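PDB 1W07: peroxisomal acyl-coenzyme A oxidase 1 from Arabidopsis thaliana, which catalyses the FAD-dependent desaturation of long- and medium-chain acyl-CoAs to 2-trans-enoyl-CoAs in peroxisomal beta-oxidation, passing the electrons to oxygen to give hydrogen peroxide. Local coordinates for residues Ile4-Asp9 against Asp622-Pro627. The protein carries 1 engineered substitution. Residues are numbered along the deposited sequence; the frame is centred on the assembly and turned at random. Where two conformers were deposited one is given.
Sequences IDHLAD and DGNVYP. With PT (platinum (II) ion), chain L.
The N-terminal turn, whose Leu7 is the N-cap of helix 8-12, and the turn entering helix 625-635 near the C-terminus are pinned together through a single carbonyl oxygen, Asp622 O. It accepts His6 N at 2.9 Å and His6 ND1 at 3.1 Å; both bonds are bent (N-H...O 142° and 143°), and both donors stand above the carbonyl plane. With CG beside its own backbone N (chi1 -58°), His6 brings the ring edge to this oxygen, which lies nearly in the ring plane. Each segment is shaped by an Asx turn: Asp5 OD1 takes Leu7 N at 2.9 Å, and Asp622 OD1 takes Asn624 N at 2.9 Å. The close side centres on Asp622 O and on Gly623, buried at positive phi, with Leu7 CD1 4.1 Å from Gly623 CA; the Leu7 side chain also packs on Arg305, Ala308 and Val309 of helix 278-309. The outer side is looser: the Asn624 amide is almost parallel to the imidazole, its OD1 3.5 Å from His6 CE1, in an oblique approach, while Ile4 is exposed. There His6 NE2 binds a platinum ion at 2.4 Å. Because ND1 donates to a carbonyl and NE2 ligates metal, the imidazole is probably neutral, with its proton on ND1.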
ATOM      1  N   ILE B   4      33.156  -8.964   1.667  1.00 30.51           N
ATOM      2  CA  ILE B   4      32.666 -10.308   1.467  1.00 28.68           C
ATOM      3  C   ILE B   4      31.261 -10.306   0.860  1.00 28.21           C
ATOM      4  O   ILE B   4      30.420  -9.476   1.214  1.00 22.61           O
ATOM      5  CB  ILE B   4      32.630 -11.092   2.802  1.00 31.74           C
ATOM      6  CG1 ILE B   4      34.001 -11.039   3.484  1.00 36.48           C
ATOM      7  CG2 ILE B   4      32.211 -12.535   2.547  1.00 32.56           C
ATOM      8  CD1 ILE B   4      35.174 -11.508   2.624  1.00 34.07           C
ATOM      9  N   ASP B   5      31.008 -11.246  -0.048  1.00 22.19           N
ATOM     10  CA  ASP B   5      29.705 -11.387  -0.685  1.00 21.48           C
ATOM     11  C   ASP B   5      28.913 -12.509  -0.027  1.00 20.33           C
ATOM     12  O   ASP B   5      29.109 -13.684  -0.352  1.00 15.28           O
ATOM     13  CB  ASP B   5      29.872 -11.689  -2.177  1.00 20.65           C
ATOM     14  CG  ASP B   5      28.539 -11.835  -2.887  1.00 21.83           C
ATOM     15  OD1 ASP B   5      27.499 -11.617  -2.230  1.00 17.08           O
ATOM     16  OD2 ASP B   5      28.531 -12.168  -4.088  1.00 20.87           O
ATOM     17  N   HIS B   6      28.014 -12.154   0.892  1.00 19.95           N
ATOM     18  CA  HIS B   6      27.204 -13.151   1.594  1.00 19.56           C
ATOM     19  C   HIS B   6      26.216 -13.891   0.725  1.00 19.43           C
ATOM     20  O   HIS B   6      25.620 -14.876   1.158  1.00 18.01           O
ATOM     21  CB  HIS B   6      26.447 -12.498   2.740  1.00 21.81           C
ATOM     22  CG  HIS B   6      27.343 -11.835   3.731  1.00 26.56           C
ATOM     23  ND1 HIS B   6      28.012 -10.666   3.454  1.00 29.13           N
ATOM     24  CD2 HIS B   6      27.715 -12.197   4.980  1.00 29.80           C
ATOM     25  CE1 HIS B   6      28.761 -10.334   4.489  1.00 26.59           C
ATOM     26  NE2 HIS B   6      28.599 -11.248   5.427  1.00 34.95           N
ATOM     27  N   LEU B   7      26.024 -13.414  -0.500  1.00 17.67           N
ATOM     28  CA  LEU B   7      25.096 -14.059  -1.423  1.00 18.84           C
ATOM     29  C   LEU B   7      25.876 -14.817  -2.494  1.00 16.91           C
ATOM     30  O   LEU B   7      25.309 -15.246  -3.497  1.00 14.56           O
ATOM     31  CB  LEU B   7      24.180 -12.998  -2.064  1.00 16.19           C
ATOM     32  CG  LEU B   7      23.084 -12.423  -1.149  1.00 21.82           C
ATOM     33  CD1 LEU B   7      22.473 -11.121  -1.732  1.00 16.31           C
ATOM     34  CD2 LEU B   7      22.018 -13.512  -0.937  1.00 18.62           C
ATOM     35  N   ALA B   8      27.178 -14.996  -2.267  1.00 17.11           N
ATOM     36  CA  ALA B   8      28.029 -15.681  -3.237  1.00 19.83           C
ATOM     37  C   ALA B   8      27.499 -17.045  -3.640  1.00 16.16           C
ATOM     38  O   ALA B   8      27.489 -17.371  -4.823  1.00 17.10           O
ATOM     39  CB  ALA B   8      29.454 -15.814  -2.712  1.00 20.45           C
ATOM     40  N   ASP B   9      27.071 -17.835  -2.663  0.50 15.42           N
ATOM     41  CA  ASP B   9      26.537 -19.163  -2.937  0.50 18.36           C
ATOM     42  C   ASP B   9      25.255 -19.079  -3.761  0.50 17.40           C
ATOM     43  O   ASP B   9      25.042 -19.876  -4.678  0.50 17.44           O
ATOM     44  CB  ASP B   9      26.269 -19.910  -1.624  0.50 21.37           C
ATOM     45  CG  ASP B   9      25.770 -21.321  -1.850  0.50 26.93           C
ATOM     46  OD1 ASP B   9      26.441 -22.065  -2.596  0.50 27.39           O
ATOM     47  OD2 ASP B   9      24.712 -21.693  -1.294  0.50 28.83           O
ATOM     48  N   ASP B 622      25.948  -7.131  -1.628  1.00 15.72           N
ATOM     49  CA  ASP B 622      26.724  -8.113  -0.871  1.00 16.37           C
ATOM     50  C   ASP B 622      25.999  -8.839   0.253  1.00 15.30           C
ATOM     51  O   ASP B 622      26.590  -9.678   0.932  1.00 15.59           O
ATOM     52  CB  ASP B 622      28.005  -7.469  -0.321  1.00 15.77           C
ATOM     53  CG  ASP B 622      27.726  -6.346   0.664  1.00 20.28           C
ATOM     54  OD1 ASP B 622      26.611  -6.298   1.230  1.00 17.53           O
ATOM     55  OD2 ASP B 622      28.632  -5.515   0.891  1.00 14.60           O
ATOM     56  N   GLY B 623      24.720  -8.520   0.451  1.00 14.25           N
ATOM     57  CA  GLY B 623      23.956  -9.170   1.494  1.00 11.39           C
ATOM     58  C   GLY B 623      24.413  -8.921   2.921  1.00 15.18           C
ATOM     59  O   GLY B 623      24.028  -9.667   3.819  1.00 14.86           O
ATOM     60  N   ASN B 624      25.220  -7.882   3.148  1.00 14.04           N
ATOM     61  CA  ASN B 624      25.716  -7.556   4.491  1.00 16.34           C
ATOM     62  C   ASN B 624      24.676  -6.658   5.181  1.00 15.00           C
ATOM     63  O   ASN B 624      24.930  -5.511   5.517  1.00 18.53           O
ATOM     64  CB  ASN B 624      27.084  -6.850   4.357  1.00 16.92           C
ATOM     65  CG  ASN B 624      27.837  -6.765   5.676  1.00 20.80           C
ATOM     66  OD1 ASN B 624      27.734  -7.655   6.515  1.00 23.00           O
ATOM     67  ND2 ASN B 624      28.618  -5.703   5.849  1.00 19.40           N
ATOM     68  N   VAL B 625      23.490  -7.222   5.394  1.00 16.33           N
ATOM     69  CA  VAL B 625      22.356  -6.497   5.955  1.00 14.29           C
ATOM     70  C   VAL B 625      22.417  -6.031   7.412  1.00 14.05           C
ATOM     71  O   VAL B 625      22.367  -4.828   7.702  1.00 18.18           O
ATOM     72  CB  VAL B 625      21.042  -7.340   5.781  1.00 11.51           C
ATOM     73  CG1 VAL B 625      19.826  -6.564   6.281  1.00  8.68           C
ATOM     74  CG2 VAL B 625      20.858  -7.701   4.318  1.00  9.75           C
ATOM     75  N   TYR B 626      22.510  -6.981   8.325  1.00 13.27           N
ATOM     76  CA  TYR B 626      22.469  -6.644   9.734  1.00 15.31           C
ATOM     77  C   TYR B 626      23.488  -5.613  10.171  1.00 16.68           C
ATOM     78  O   TYR B 626      23.140  -4.642  10.840  1.00 16.51           O
ATOM     79  CB  TYR B 626      22.549  -7.926  10.564  1.00 17.15           C
ATOM     80  CG  TYR B 626      21.397  -8.872  10.259  1.00 16.58           C
ATOM     81  CD1 TYR B 626      21.620 -10.233  10.072  1.00 16.82           C
ATOM     82  CD2 TYR B 626      20.087  -8.397  10.132  1.00 13.06           C
ATOM     83  CE1 TYR B 626      20.574 -11.107   9.765  1.00 18.03           C
ATOM     84  CE2 TYR B 626      19.027  -9.261   9.820  1.00 16.31           C
ATOM     85  CZ  TYR B 626      19.281 -10.616   9.636  1.00 17.05           C
ATOM     86  OH  TYR B 626      18.256 -11.472   9.303  1.00 13.59           O
ATOM     87  N   PRO B 627      24.758  -5.800   9.799  1.00 16.91           N
ATOM     88  CA  PRO B 627      25.747  -4.812  10.220  1.00 18.54           C
ATOM     89  C   PRO B 627      25.410  -3.429   9.668  1.00 17.68           C
ATOM     90  O   PRO B 627      25.568  -2.430  10.361  1.00 21.33           O
ATOM     91  CB  PRO B 627      27.055  -5.370   9.661  1.00 17.35           C
ATOM     92  CG  PRO B 627      26.831  -6.860   9.736  1.00 15.58           C
ATOM     93  CD  PRO B 627      25.412  -6.994   9.225  1.00 16.29           C
TER
HETATM   94 PT    PT L1663      30.724 -10.971   6.602  1.00144.33          PT